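Local coordinates for protein putative alkaline phosphatase (Pseudomonas fluorescens, PDB 4F1V) that binds phosphate with high affinity in the periplasm and probably hands it to an ABC transporter of the Pst type for import, at residues Val95-Lys101 against Asp202-Met208; Thr149-Arg154 against Ala168-Phe173; Arg154-Lys159 against Val271-Asp275; Ala218-Asp222 against Val240-Ala244. The contacts are given in a common frame with arbitrary orientation. Where two conformers were deposited one is given. Residues are numbered along the deposited sequence.

How the contacts relate
Contacts 1, 2 and 3 are joined by helix 147-159, whose first turn belongs to the phosphate pocket. Contact 2 touches contact 1 where Tyr-207 OH lies 2.7 Å from Thr-149 OG1, a probable hydrogen bond, and where Tyr-207 CG packs 3.4 Å from Phe-152 CD2. Contacts 2 and 3, with centres 10 Å apart, share Arg-154. Contact 4 adjoins contact 1 through Ala-96 CB and Pro-242 CG, 3.7 Å apart, and keeps about 10 Å (nearest atoms) from contacts 2 and 3. The side chains of Thr-149 and Tyr-207 come within about 6 and 7 Å of the bound hydrogenphosphate. The side chain of Arg-154 is about 12 Å from the hydrogenphosphate ion.

Contact 1. Residues Val95-Lys101 against Asp202-Met208; sequences VAIPFNK and DGRITYM
Residues 95-101 and 202-208 run antiparallel, their end-to-end directions 171° apart, and a G1 beta bulge interrupts the pairing. Asn-100, Met-208 and Pro-98 bury the largest areas. At one end, Ala-96 and Met-208 form a hydrogen-bonded pair (CA-CA 5.1 Å): Ala-96 N donates to Met-208 O at 2.9 Å, while the return bond from Met-208 N to Ala-96 O, 2.8 Å, is bent and weak. Met-208 CB sits 3.7 Å from Pro-98 CD. Pro-98 supplies its carbonyl, taking Thr-206 N onto Pro-98 O at 3.1 Å, and its CG lies 3.7 Å from Thr-206 CG2. Phe-99 and Ile-205 then make a non-hydrogen-bonded pair, CA-CA 4.1 Å, with Phe-99 CB 3.9 Å from Ile-205 CG1. At the bulge, Gly-203 (phi/psi 75/24) and Arg-204 both face Asn-100: Asn-100 N donates to Arg-204 O at 2.8 Å, and Asn-100 O accepts Gly-203 N at 2.8 Å and, weakly, Arg-204 N at 3.4 Å. The positive phi of the glycine is the signature of the G1 class. Strand 99-100 is the outermost strand of a mixed sheet, with 204-205 next to it and 138-142 beyond; helix 190-198 packs on Thr-206 and Met-208. Asn-100 takes the t rotamer, and one water donates to both Asn-100 OD1 and Asp-202 OD2, each at 2.9 Å.

Contact 2. Residues Thr149-Arg154 against Ala168-Phe173; sequences TELFTR and AVTTTF
Residues 149-154 are regular helix, with Thr-153 N bonded to Thr-149 O (2.8 Å) and Arg-154 N to Glu-150 O (3.0 Å); residues 168-173 are an irregular loop passing along it. The closest CA pairs, Glu-150 with Thr-171 (4.8 Å) and Thr-153 with Val-169 (5.0 Å), show the numbering rising in opposite senses. An ST turn bends the loop, Thr-172 N donating to Thr-170 OG1 at 3.1 Å. Thr-149 and Thr-153, one helical turn apart, direct their CA-to-CB bonds at the loop. Thr-153 adopts the p rotamer, so that Thr-153 OG1 donates to Thr-149 O (2.9 Å) and accepts Thr-170 N (3.1 Å, 166°). Thr-149 CG2 fits against Thr-170 O and Phe-173 N, both at 3.4 Å, and a water joins Thr-149 OG1 (2.7 Å), Thr-171 O (2.9 Å) and Phe-173 N (2.9 Å). Val-169 CG1 lies over one face of the Arg-154 guanidinium, whose NH2 forms a salt bridge to Glu-150 OE2 at 3.0 Å. The helix belongs to one of the two lobes that close on the phosphate: Ser-146 of the pocket precedes it, and Gly-147 and Thr-148 of the pocket begin its first turn. Thr-149 OG1 bonds to Tyr-207 OH beside strand 204-205, and Glu-150 reaches Ser-64 and Lys-65, just beyond strand 59-62 of the five-stranded sheet, consistent with a link across the cleft of a Venus-flytrap protein.

Contact 3. Residues Arg154-Lys159 against Val271-Asp275; sequences RFLNAK and VFGPD
Residues 154-159 end a helix; 271-275 are extended, with a weakly bonded strand at 272-273. Val-271 comes first: its CG1 lies over one face of the Arg-154 guanidinium, 3.7 Å from Arg-154 NE, while Arg-154 NH2 holds a salt bridge to Glu-150 OE2 on the helix. Phe-272 turns its ring away, but a water bridges Phe-272 O (2.7 Å) and Arg-154 NH1 (3.0 Å). At Gly-273 and Pro-274 the chain passes closest to Ala-158, CA-CA 4.4 Å for Pro-274, with Ala-158 CB 3.7 Å from Pro-274 N. Asp-275 N reaches Ala-158 O through a water (3.0 and 2.8 Å). Asp-275 OD1 stops 4.3 Å from Lys-159 NZ, beyond a salt bridge; two waters span that gap, and a sulfate, probably from the crystallisation liquor, also bonds to Lys-159 NZ. The C-terminal end of helix 147-159 thus meets strand 272-273, parallel to 281-282, through small side chains, backbone and waters without a direct hydrogen bond, while helix 111-119 packs on Phe-155.

Contact 4. Residues Ala218-Asp222 against Val240-Ala244; sequences AGLDD and VSPAA
This is a loop-to-loop contact in the lobe of the periplasmic binding-protein fold that holds strands 99-100 and 204-205; its two segments lie before and after strand 228-229. Residues 218-220 have helical phi/psi without regular helix bonds, and two overlapping i-to-i+3 turns wrap the segment, Asp-221 N to Ala-218 O (3.0 Å) and Asp-222 N to Gly-219 O (3.1 Å). The facing segment, 240-244, is irregular. The nearest CA pairs are Leu-220 with Ala-243 (5.8 Å) and Asp-221 with Ser-241 (5.5 Å). Leu-220, buried and in the m,t rotamer, directs its CA-to-CB bond across: Leu-220 CD1 is 4.1 Å from Ala-243 CA, and Leu-220 CD2 is 4.3 Å from Pro-242 CG. Leu-220 O rests 3.4 Å from Ser-241 CB and 3.6 Å from Pro-242 CD. Pro-242 also packs on Ala-96, and its carbonyl takes a bond from Ser-94. Ser-241, rotamer p, makes the polar tie: Ser-241 OG accepts a weak hydrogen bond from Ala-243 N at 3.3 Å and donates to Asp-221 OD1 at 2.7 Å.

Contact 1. Residues Val95-Lys101 against Asp202-Met208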
loop_
_atom_site.group_PDB
_atom_site.type_symbol
_atom_site.label_atom_id
_atom_site.label_comp_id
_atom_site.label_asym_id
_atom_site.label_seq_id
_atom_site.Cartn_x
_atom_site.Cartn_y
_atom_site.Cartn_z
ATOM N N VAL A 95 4.373 -6.661 3.739
ATOM C CA VAL A 95 3.056 -7.101 4.104
ATOM C C VAL A 95 3.238 -8.210 5.165
ATOM O O VAL A 95 3.860 -9.252 4.861
ATOM C CB VAL A 95 2.244 -7.630 2.902
ATOM C CG1 VAL A 95 0.872 -8.141 3.387
ATOM C CG2 VAL A 95 2.114 -6.570 1.832
ATOM N N ALA A 96 2.774 -7.941 6.371
ATOM C CA ALA A 96 2.942 -8.848 7.522
ATOM C C ALA A 96 1.769 -9.881 7.592
ATOM O O ALA A 96 0.697 -9.618 7.054
ATOM C CB ALA A 96 2.991 -7.998 8.801
ATOM N N ILE A 97 2.044 -10.953 8.321
ATOM C CA ILE A 97 1.098 -12.045 8.512
ATOM C C ILE A 97 0.887 -12.242 10.033
ATOM O O ILE A 97 1.408 -13.188 10.639
ATOM C CB ILE A 97 1.590 -13.352 7.835
ATOM C CG1 ILE A 97 1.940 -13.136 6.348
ATOM C CG2 ILE A 97 0.511 -14.451 7.957
ATOM C CD1 ILE A 97 0.849 -12.664 5.444
ATOM N N PRO A 98 0.131 -11.318 10.671
ATOM C CA PRO A 98 -0.167 -11.475 12.092
ATOM C C PRO A 98 -1.235 -12.581 12.277
ATOM O O PRO A 98 -2.072 -12.809 11.427
ATOM C CB PRO A 98 -0.666 -10.097 12.515
ATOM C CG PRO A 98 -1.361 -9.597 11.243
ATOM C CD PRO A 98 -0.485 -10.102 10.119
ATOM N N PHE A 99 -1.184 -13.185 13.482
ATOM C CA PHE A 99 -2.119 -14.229 13.814
ATOM C C PHE A 99 -2.386 -14.245 15.323
ATOM O O PHE A 99 -1.564 -13.738 16.095
ATOM C CB PHE A 99 -1.639 -15.614 13.326
ATOM C CG PHE A 99 -0.337 -16.061 13.962
ATOM C CD1 PHE A 99 -0.317 -16.779 15.150
ATOM C CD2 PHE A 99 0.918 -15.725 13.401
ATOM C CE1 PHE A 99 0.859 -17.144 15.767
ATOM C CE2 PHE A 99 2.083 -16.071 14.017
ATOM C CZ PHE A 99 2.079 -16.788 15.208
ATOM N N ASN A 100 -3.501 -14.845 15.705
ATOM C CA ASN A 100 -3.910 -14.998 17.082
ATOM C C ASN A 100 -4.009 -16.482 17.429
ATOM O O ASN A 100 -5.049 -17.113 17.232
ATOM C CB ASN A 100 -5.283 -14.294 17.283
ATOM C CG ASN A 100 -5.809 -14.498 18.661
ATOM O OD1 ASN A 100 -5.042 -14.672 19.607
ATOM N ND2 ASN A 100 -7.124 -14.528 18.804
ATOM N N LYS A 101 -2.901 -17.046 17.922
ATOM C CA LYS A 101 -2.804 -18.463 18.294
ATOM C C LYS A 101 -1.602 -18.575 19.218
ATOM O O LYS A 101 -0.464 -18.447 18.758
ATOM C CB LYS A 101 -2.692 -19.388 17.064
ATOM C CG LYS A 101 -2.753 -20.862 17.403
ATOM C CD LYS A 101 -4.097 -21.321 17.867
ATOM C CE LYS A 101 -4.117 -22.838 18.058
ATOM N NZ LYS A 101 -5.418 -23.342 18.517
ATOM N N ASP A 202 -10.230 -17.374 18.445
ATOM C CA ASP A 202 -8.989 -18.086 18.461
ATOM C C ASP A 202 -8.603 -18.619 17.092
ATOM O O ASP A 202 -9.449 -18.998 16.277
ATOM C CB ASP A 202 -8.996 -19.216 19.492
ATOM C CG ASP A 202 -7.655 -19.725 19.939
ATOM O OD1 ASP A 202 -7.617 -20.838 20.532
ATOM O OD2 ASP A 202 -6.595 -19.067 19.749
ATOM N N GLY A 203 -7.308 -18.723 16.866
ATOM C CA GLY A 203 -6.784 -19.383 15.713
ATOM C C GLY A 203 -6.895 -18.615 14.380
ATOM O O GLY A 203 -6.866 -19.245 13.321
ATOM N N ARG A 204 -6.992 -17.293 14.456
ATOM C CA ARG A 204 -7.181 -16.437 13.276
ATOM C C ARG A 204 -5.878 -15.975 12.715
ATOM O O ARG A 204 -4.879 -15.801 13.441
ATOM C CB ARG A 204 -8.138 -15.264 13.634
ATOM C CG ARG A 204 -9.550 -15.749 13.888
ATOM C CD ARG A 204 -10.512 -14.635 14.206
ATOM N NE ARG A 204 -11.854 -15.233 14.402
ATOM C CZ ARG A 204 -12.978 -14.531 14.352
ATOM N NH1 ARG A 204 -13.013 -13.231 14.271
ATOM N NH2 ARG A 204 -14.096 -15.198 14.419
ATOM N N ILE A 205 -5.846 -15.713 11.413
ATOM C CA ILE A 205 -4.645 -15.270 10.704
ATOM C C ILE A 205 -5.085 -14.283 9.595
ATOM O O ILE A 205 -6.178 -14.404 9.060
ATOM C CB ILE A 205 -3.869 -16.498 10.086
ATOM C CG1 ILE A 205 -2.502 -16.080 9.546
ATOM C CG2 ILE A 205 -4.707 -17.251 9.070
ATOM C CD1 ILE A 205 -1.577 -17.292 9.422
ATOM N N THR A 206 -4.215 -13.351 9.240
ATOM C CA THR A 206 -4.536 -12.378 8.171
ATOM C C THR A 206 -3.232 -11.858 7.544
ATOM O O THR A 206 -2.139 -12.287 7.906
ATOM C CB THR A 206 -5.415 -11.236 8.738
ATOM O OG1 THR A 206 -5.994 -10.486 7.668
ATOM C CG2 THR A 206 -4.648 -10.299 9.612
ATOM N N TYR A 207 -3.437 -10.914 6.608
ATOM C CA TYR A 207 -2.381 -10.146 5.970
ATOM C C TYR A 207 -2.599 -8.680 6.338
ATOM O O TYR A 207 -3.740 -8.234 6.514
ATOM C CB TYR A 207 -2.399 -10.353 4.424
ATOM C CG TYR A 207 -3.727 -9.996 3.796
ATOM C CD1 TYR A 207 -3.956 -8.726 3.283
ATOM C CD2 TYR A 207 -4.776 -10.911 3.790
ATOM C CE1 TYR A 207 -5.198 -8.368 2.752
ATOM C CE2 TYR A 207 -6.009 -10.553 3.243
ATOM C CZ TYR A 207 -6.230 -9.309 2.725
ATOM O OH TYR A 207 -7.471 -8.965 2.243
ATOM N N MET A 208 -1.497 -7.906 6.487
ATOM C CA MET A 208 -1.663 -6.618 7.193
ATOM C C MET A 208 -0.503 -5.661 6.976
ATOM O O MET A 208 0.678 -6.058 6.906
ATOM C CB MET A 208 -1.759 -6.927 8.709
ATOM C CG MET A 208 -2.069 -5.775 9.636
ATOM S SD MET A 208 -3.558 -4.821 9.227
ATOM C CE MET A 208 -4.766 -6.118 9.251
HETATM O O HOH W 1 -6.004 -16.754 21.344
HETATM O O HOH W 2 -5.674 -22.428 21.096
#

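Contact 2. Residues Thr149-Arg154 against Ala168-Phe173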
loop_
_atom_site.group_PDB
_atom_site.type_symbol
_atom_site.label_atom_id
_atom_site.label_comp_id
_atom_site.label_asym_id
_atom_site.label_seq_id
_atom_site.Cartn_x
_atom_site.Cartn_y
_atom_site.Cartn_z
ATOM N N THR A 149 -4.806 -5.611 0.140
ATOM C CA THR A 149 -5.202 -6.795 -0.645
ATOM C C THR A 149 -4.466 -6.814 -1.981
ATOM O O THR A 149 -4.007 -7.904 -2.401
ATOM C CB THR A 149 -6.721 -6.834 -0.893
ATOM O OG1 THR A 149 -7.353 -6.960 0.388
ATOM C CG2 THR A 149 -7.111 -8.004 -1.808
ATOM N N GLU A 150 -4.384 -5.687 -2.695
ATOM C CA GLU A 150 -3.687 -5.698 -3.983
ATOM C C GLU A 150 -2.210 -6.116 -3.782
ATOM O O GLU A 150 -1.692 -6.968 -4.521
ATOM C CB GLU A 150 -3.820 -4.336 -4.670
ATOM C CG GLU A 150 -3.227 -4.365 -6.097
ATOM C CD GLU A 150 -3.531 -3.073 -6.853
ATOM O OE1 GLU A 150 -4.727 -2.797 -7.103
ATOM O OE2 GLU A 150 -2.551 -2.328 -7.201
ATOM N N LEU A 151 -1.521 -5.518 -2.806
ATOM C CA LEU A 151 -0.115 -5.858 -2.593
ATOM C C LEU A 151 0.059 -7.356 -2.272
ATOM O O LEU A 151 1.017 -8.003 -2.708
ATOM C CB LEU A 151 0.484 -5.013 -1.454
ATOM C CG LEU A 151 0.651 -3.525 -1.753
ATOM C CD1 LEU A 151 1.183 -2.828 -0.522
ATOM C CD2 LEU A 151 1.543 -3.302 -2.964
ATOM N N PHE A 152 -0.832 -7.882 -1.451
ATOM C CA PHE A 152 -0.758 -9.299 -1.015
ATOM C C PHE A 152 -1.091 -10.276 -2.159
ATOM O O PHE A 152 -0.404 -11.273 -2.336
ATOM C CB PHE A 152 -1.684 -9.485 0.187
ATOM C CG PHE A 152 -1.632 -10.881 0.803
ATOM C CD1 PHE A 152 -0.456 -11.459 1.223
ATOM C CD2 PHE A 152 -2.804 -11.592 0.979
ATOM C CE1 PHE A 152 -0.390 -12.695 1.817
ATOM C CE2 PHE A 152 -2.774 -12.857 1.581
ATOM C CZ PHE A 152 -1.605 -13.400 2.003
ATOM N N THR A 153 -2.158 -9.970 -2.882
ATOM C CA THR A 153 -2.547 -10.856 -3.985
ATOM C C THR A 153 -1.570 -10.795 -5.135
ATOM O O THR A 153 -1.437 -11.786 -5.863
ATOM C CB THR A 153 -3.994 -10.628 -4.440
ATOM O OG1 THR A 153 -4.161 -9.294 -4.997
ATOM C CG2 THR A 153 -4.987 -10.911 -3.355
ATOM N N ARG A 154 -0.801 -9.712 -5.314
ATOM C CA ARG A 154 0.328 -9.763 -6.266
ATOM C C ARG A 154 1.274 -10.891 -5.906
ATOM O O ARG A 154 1.800 -11.616 -6.778
ATOM C CB ARG A 154 1.059 -8.415 -6.324
ATOM C CG ARG A 154 0.236 -7.336 -7.065
ATOM C CD ARG A 154 1.053 -6.035 -7.227
ATOM N NE ARG A 154 0.305 -4.934 -7.752
ATOM C CZ ARG A 154 -0.204 -4.843 -8.986
ATOM N NH1 ARG A 154 0.125 -5.724 -9.901
ATOM N NH2 ARG A 154 -0.963 -3.769 -9.281
ATOM N N ALA A 168 -5.948 -14.327 -8.433
ATOM C CA ALA A 168 -5.928 -13.120 -9.274
ATOM C C ALA A 168 -5.451 -11.953 -8.410
ATOM O O ALA A 168 -5.764 -11.822 -7.223
ATOM C CB ALA A 168 -7.334 -12.840 -9.816
ATOM N N VAL A 169 -4.728 -11.017 -9.068
ATOM C CA VAL A 169 -4.472 -9.721 -8.496
ATOM C C VAL A 169 -5.741 -8.918 -8.403
ATOM O O VAL A 169 -6.457 -8.759 -9.418
ATOM C CB VAL A 169 -3.428 -8.947 -9.304
ATOM C CG1 VAL A 169 -3.172 -7.589 -8.634
ATOM C CG2 VAL A 169 -2.146 -9.762 -9.442
ATOM N N THR A 170 -6.114 -8.431 -7.226
ATOM C CA THR A 170 -7.374 -7.727 -7.020
ATOM C C THR A 170 -7.245 -6.845 -5.779
ATOM O O THR A 170 -6.374 -7.042 -4.945
ATOM C CB THR A 170 -8.539 -8.734 -6.878
ATOM O OG1 THR A 170 -9.744 -8.029 -6.759
ATOM C CG2 THR A 170 -8.342 -9.723 -5.725
ATOM N N THR A 171 -8.228 -5.948 -5.626
ATOM C CA THR A 171 -8.412 -5.195 -4.381
ATOM C C THR A 171 -9.455 -5.826 -3.468
ATOM O O THR A 171 -9.587 -5.386 -2.334
ATOM C CB THR A 171 -8.784 -3.729 -4.629
ATOM O OG1 THR A 171 -10.117 -3.624 -5.130
ATOM C CG2 THR A 171 -7.796 -3.015 -5.547
ATOM N N THR A 172 -10.182 -6.855 -3.939
ATOM C CA THR A 172 -11.234 -7.505 -3.147
ATOM C C THR A 172 -10.865 -8.975 -2.946
ATOM O O THR A 172 -11.048 -9.829 -3.832
ATOM C CB THR A 172 -12.589 -7.369 -3.829
ATOM O OG1 THR A 172 -12.563 -7.831 -5.164
ATOM C CG2 THR A 172 -13.054 -5.886 -3.835
ATOM N N PHE A 173 -10.288 -9.283 -1.776
ATOM C CA PHE A 173 -9.774 -10.657 -1.538
ATOM C C PHE A 173 -10.865 -11.689 -1.727
ATOM O O PHE A 173 -10.546 -12.800 -2.121
ATOM C CB PHE A 173 -9.104 -10.747 -0.136
ATOM C CG PHE A 173 -8.468 -12.124 0.080
ATOM C CD1 PHE A 173 -9.095 -13.144 0.780
ATOM C CD2 PHE A 173 -7.236 -12.411 -0.495
ATOM C CE1 PHE A 173 -8.526 -14.387 0.903
ATOM C CE2 PHE A 173 -6.665 -13.668 -0.362
ATOM C CZ PHE A 173 -7.296 -14.647 0.299
HETATM O O HOH W 3 -10.073 -6.977 0.011
#

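Contact 3. Residues Arg154-Lys159 against Val271-Asp275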
loop_
_atom_site.group_PDB
_atom_site.type_symbol
_atom_site.label_atom_id
_atom_site.label_comp_id
_atom_site.label_asym_id
_atom_site.label_seq_id
_atom_site.Cartn_x
_atom_site.Cartn_y
_atom_site.Cartn_z
ATOM N N ARG A 154 -0.801 -9.712 -5.314
ATOM C CA ARG A 154 0.328 -9.763 -6.266
ATOM C C ARG A 154 1.274 -10.891 -5.906
ATOM O O ARG A 154 1.800 -11.616 -6.778
ATOM C CB ARG A 154 1.059 -8.415 -6.324
ATOM C CG ARG A 154 0.236 -7.336 -7.065
ATOM C CD ARG A 154 1.053 -6.035 -7.227
ATOM N NE ARG A 154 0.305 -4.934 -7.752
ATOM C CZ ARG A 154 -0.204 -4.843 -8.986
ATOM N NH1 ARG A 154 0.125 -5.724 -9.901
ATOM N NH2 ARG A 154 -0.963 -3.769 -9.281
ATOM N N PHE A 155 1.576 -11.036 -4.598
ATOM C CA PHE A 155 2.545 -12.051 -4.143
ATOM C C PHE A 155 1.950 -13.454 -4.365
ATOM O O PHE A 155 2.586 -14.365 -4.916
ATOM C CB PHE A 155 2.913 -11.818 -2.677
ATOM C CG PHE A 155 3.930 -12.808 -2.187
ATOM C CD1 PHE A 155 5.269 -12.624 -2.509
ATOM C CD2 PHE A 155 3.627 -13.911 -1.410
ATOM C CE1 PHE A 155 6.257 -13.492 -2.075
ATOM C CE2 PHE A 155 4.600 -14.811 -0.974
ATOM C CZ PHE A 155 5.908 -14.590 -1.306
ATOM N N LEU A 156 0.686 -13.663 -3.945
ATOM C CA LEU A 156 0.049 -14.962 -4.119
ATOM C C LEU A 156 -0.034 -15.324 -5.617
ATOM O O LEU A 156 0.197 -16.476 -6.010
ATOM C CB LEU A 156 -1.338 -14.967 -3.489
ATOM C CG LEU A 156 -1.408 -14.662 -1.991
ATOM C CD1 LEU A 156 -2.872 -14.675 -1.561
ATOM C CD2 LEU A 156 -0.571 -15.625 -1.151
ATOM N N ASN A 157 -0.366 -14.334 -6.463
ATOM C CA ASN A 157 -0.464 -14.555 -7.893
ATOM C C ASN A 157 0.903 -15.039 -8.454
ATOM O O ASN A 157 0.954 -15.886 -9.337
ATOM C CB ASN A 157 -0.951 -13.267 -8.571
ATOM C CG ASN A 157 -0.846 -13.317 -10.065
ATOM O OD1 ASN A 157 0.130 -12.840 -10.652
ATOM N ND2 ASN A 157 -1.863 -13.874 -10.725
ATOM N N ALA A 158 1.982 -14.470 -7.937
ATOM C CA ALA A 158 3.301 -14.769 -8.433
ATOM C C ALA A 158 3.881 -16.110 -7.928
ATOM O O ALA A 158 4.727 -16.692 -8.586
ATOM C CB ALA A 158 4.274 -13.670 -8.054
ATOM N N LYS A 159 3.393 -16.609 -6.757
ATOM C CA LYS A 159 4.044 -17.702 -6.058
ATOM C C LYS A 159 3.246 -18.955 -5.901
ATOM O O LYS A 159 3.754 -20.053 -5.675
ATOM C CB LYS A 159 4.514 -17.222 -4.646
ATOM C CG LYS A 159 5.604 -16.151 -4.693
ATOM C CD LYS A 159 6.936 -16.611 -5.224
ATOM C CE LYS A 159 7.956 -15.548 -5.240
ATOM N NZ LYS A 159 9.292 -16.108 -5.600
ATOM N N VAL A 271 5.589 -2.229 -9.393
ATOM C CA VAL A 271 4.944 -3.359 -8.813
ATOM C C VAL A 271 5.851 -4.575 -8.903
ATOM O O VAL A 271 6.651 -4.729 -9.825
ATOM C CB VAL A 271 3.561 -3.654 -9.385
ATOM C CG1 VAL A 271 2.638 -2.463 -9.202
ATOM C CG2 VAL A 271 3.601 -4.096 -10.825
ATOM N N PHE A 272 5.726 -5.439 -7.892
ATOM C CA PHE A 272 6.345 -6.748 -7.895
ATOM C C PHE A 272 5.421 -7.740 -8.553
ATOM O O PHE A 272 4.173 -7.501 -8.654
ATOM C CB PHE A 272 6.740 -7.156 -6.440
ATOM C CG PHE A 272 7.845 -6.332 -5.885
ATOM C CD1 PHE A 272 7.583 -5.086 -5.283
ATOM C CD2 PHE A 272 9.172 -6.758 -5.989
ATOM C CE1 PHE A 272 8.643 -4.328 -4.801
ATOM C CE2 PHE A 272 10.203 -5.993 -5.493
ATOM C CZ PHE A 272 9.956 -4.757 -4.907
ATOM N N GLY A 273 5.944 -8.861 -9.024
ATOM C CA GLY A 273 5.151 -9.812 -9.766
ATOM C C GLY A 273 5.997 -11.024 -10.084
ATOM O O GLY A 273 7.046 -11.282 -9.500
ATOM N N PRO A 274 5.508 -11.846 -11.030
ATOM C CA PRO A 274 6.187 -13.111 -11.351
ATOM C C PRO A 274 7.605 -12.912 -11.847
ATOM O O PRO A 274 7.937 -11.877 -12.474
ATOM C CB PRO A 274 5.302 -13.682 -12.452
ATOM C CG PRO A 274 3.930 -13.107 -12.211
ATOM C CD PRO A 274 4.250 -11.683 -11.785
ATOM N N ASP A 275 8.400 -13.943 -11.569
ATOM C CA ASP A 275 9.730 -14.026 -12.053
ATOM C C ASP A 275 9.803 -13.905 -13.608
ATOM O O ASP A 275 8.957 -14.278 -14.324
ATOM C CB ASP A 275 10.429 -15.348 -11.642
ATOM C CG ASP A 275 10.665 -15.515 -10.169
ATOM O OD1 ASP A 275 10.523 -14.555 -9.436
ATOM O OD2 ASP A 275 10.965 -16.705 -9.793
HETATM O O HOH W 4 1.902 -8.127 -9.979
HETATM O O HOH W 5 7.234 -16.047 -9.747
HETATM O O HOH W 6 11.384 -14.492 -6.740
HETATM O O HOH W 7 9.005 -17.286 -8.040
#

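Contact 4. Residues Ala218-Asp222 against Val240-Ala244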
loop_
_atom_site.group_PDB
_atom_site.type_symbol
_atom_site.label_atom_id
_atom_site.label_comp_id
_atom_site.label_asym_id
_atom_site.label_seq_id
_atom_site.Cartn_x
_atom_site.Cartn_y
_atom_site.Cartn_z
ATOM N N ALA A 218 9.152 -3.768 17.515
ATOM C CA ALA A 218 9.810 -5.048 17.872
ATOM C C ALA A 218 8.850 -6.187 17.786
ATOM O O ALA A 218 9.235 -7.367 17.636
ATOM C CB ALA A 218 10.432 -4.962 19.247
ATOM N N GLY A 219 7.524 -5.928 17.966
ATOM C CA GLY A 219 6.580 -6.956 17.837
ATOM C C GLY A 219 6.495 -7.663 16.495
ATOM O O GLY A 219 6.034 -8.803 16.386
ATOM N N LEU A 220 6.962 -7.008 15.454
ATOM C CA LEU A 220 7.063 -7.677 14.150
ATOM C C LEU A 220 8.019 -8.859 14.177
ATOM O O LEU A 220 7.915 -9.754 13.324
ATOM C CB LEU A 220 7.473 -6.679 13.038
ATOM C CG LEU A 220 6.431 -5.559 12.758
ATOM C CD1 LEU A 220 6.963 -4.591 11.721
ATOM C CD2 LEU A 220 5.108 -6.109 12.320
ATOM N N ASP A 221 8.969 -8.880 15.096
ATOM C CA ASP A 221 9.940 -9.958 15.262
ATOM C C ASP A 221 9.482 -11.040 16.220
ATOM O O ASP A 221 10.200 -12.038 16.418
ATOM C CB ASP A 221 11.263 -9.430 15.762
ATOM C CG ASP A 221 11.953 -8.545 14.742
ATOM O OD1 ASP A 221 12.020 -8.888 13.547
ATOM O OD2 ASP A 221 12.447 -7.469 15.178
ATOM N N ASP A 222 8.294 -10.903 16.799
ATOM C CA ASP A 222 7.750 -11.926 17.721
ATOM C C ASP A 222 6.960 -12.957 16.940
ATOM O O ASP A 222 5.805 -12.703 16.569
ATOM C CB ASP A 222 6.896 -11.251 18.770
ATOM C CG ASP A 222 6.356 -12.226 19.821
ATOM O OD1 ASP A 222 6.517 -13.449 19.635
ATOM O OD2 ASP A 222 5.839 -11.741 20.833
ATOM N N VAL A 240 12.108 -15.225 7.803
ATOM C CA VAL A 240 12.432 -14.042 8.607
ATOM C C VAL A 240 11.098 -13.270 8.745
ATOM O O VAL A 240 10.062 -13.536 8.152
ATOM C CB VAL A 240 13.568 -13.152 7.983
ATOM C CG1 VAL A 240 14.825 -14.013 7.716
ATOM C CG2 VAL A 240 13.013 -12.552 6.646
ATOM N N SER A 241 11.283 -12.233 9.560
ATOM C CA SER A 241 10.157 -11.372 9.940
ATOM C C SER A 241 9.879 -10.243 8.920
ATOM O O SER A 241 10.753 -9.904 8.118
ATOM C CB SER A 241 10.418 -10.703 11.294
ATOM O OG SER A 241 11.295 -9.608 11.048
ATOM N N PRO A 242 8.708 -9.598 9.007
ATOM C CA PRO A 242 8.361 -8.502 8.087
ATOM C C PRO A 242 8.828 -7.143 8.570
ATOM O O PRO A 242 8.350 -6.097 8.098
ATOM C CB PRO A 242 6.827 -8.575 8.058
ATOM C CG PRO A 242 6.449 -9.030 9.458
ATOM C CD PRO A 242 7.522 -10.090 9.775
ATOM N N ALA A 243 9.791 -7.104 9.486
ATOM C CA ALA A 243 10.420 -5.833 9.858
ATOM C C ALA A 243 10.902 -5.096 8.621
ATOM O O ALA A 243 11.373 -5.710 7.660
ATOM C CB ALA A 243 11.543 -6.087 10.811
ATOM N N ALA A 244 10.827 -3.776 8.639
ATOM C CA ALA A 244 11.268 -2.966 7.496
ATOM C C ALA A 244 12.679 -3.260 7.083
ATOM O O ALA A 244 12.989 -3.254 5.882
ATOM C CB ALA A 244 11.060 -1.468 7.818
#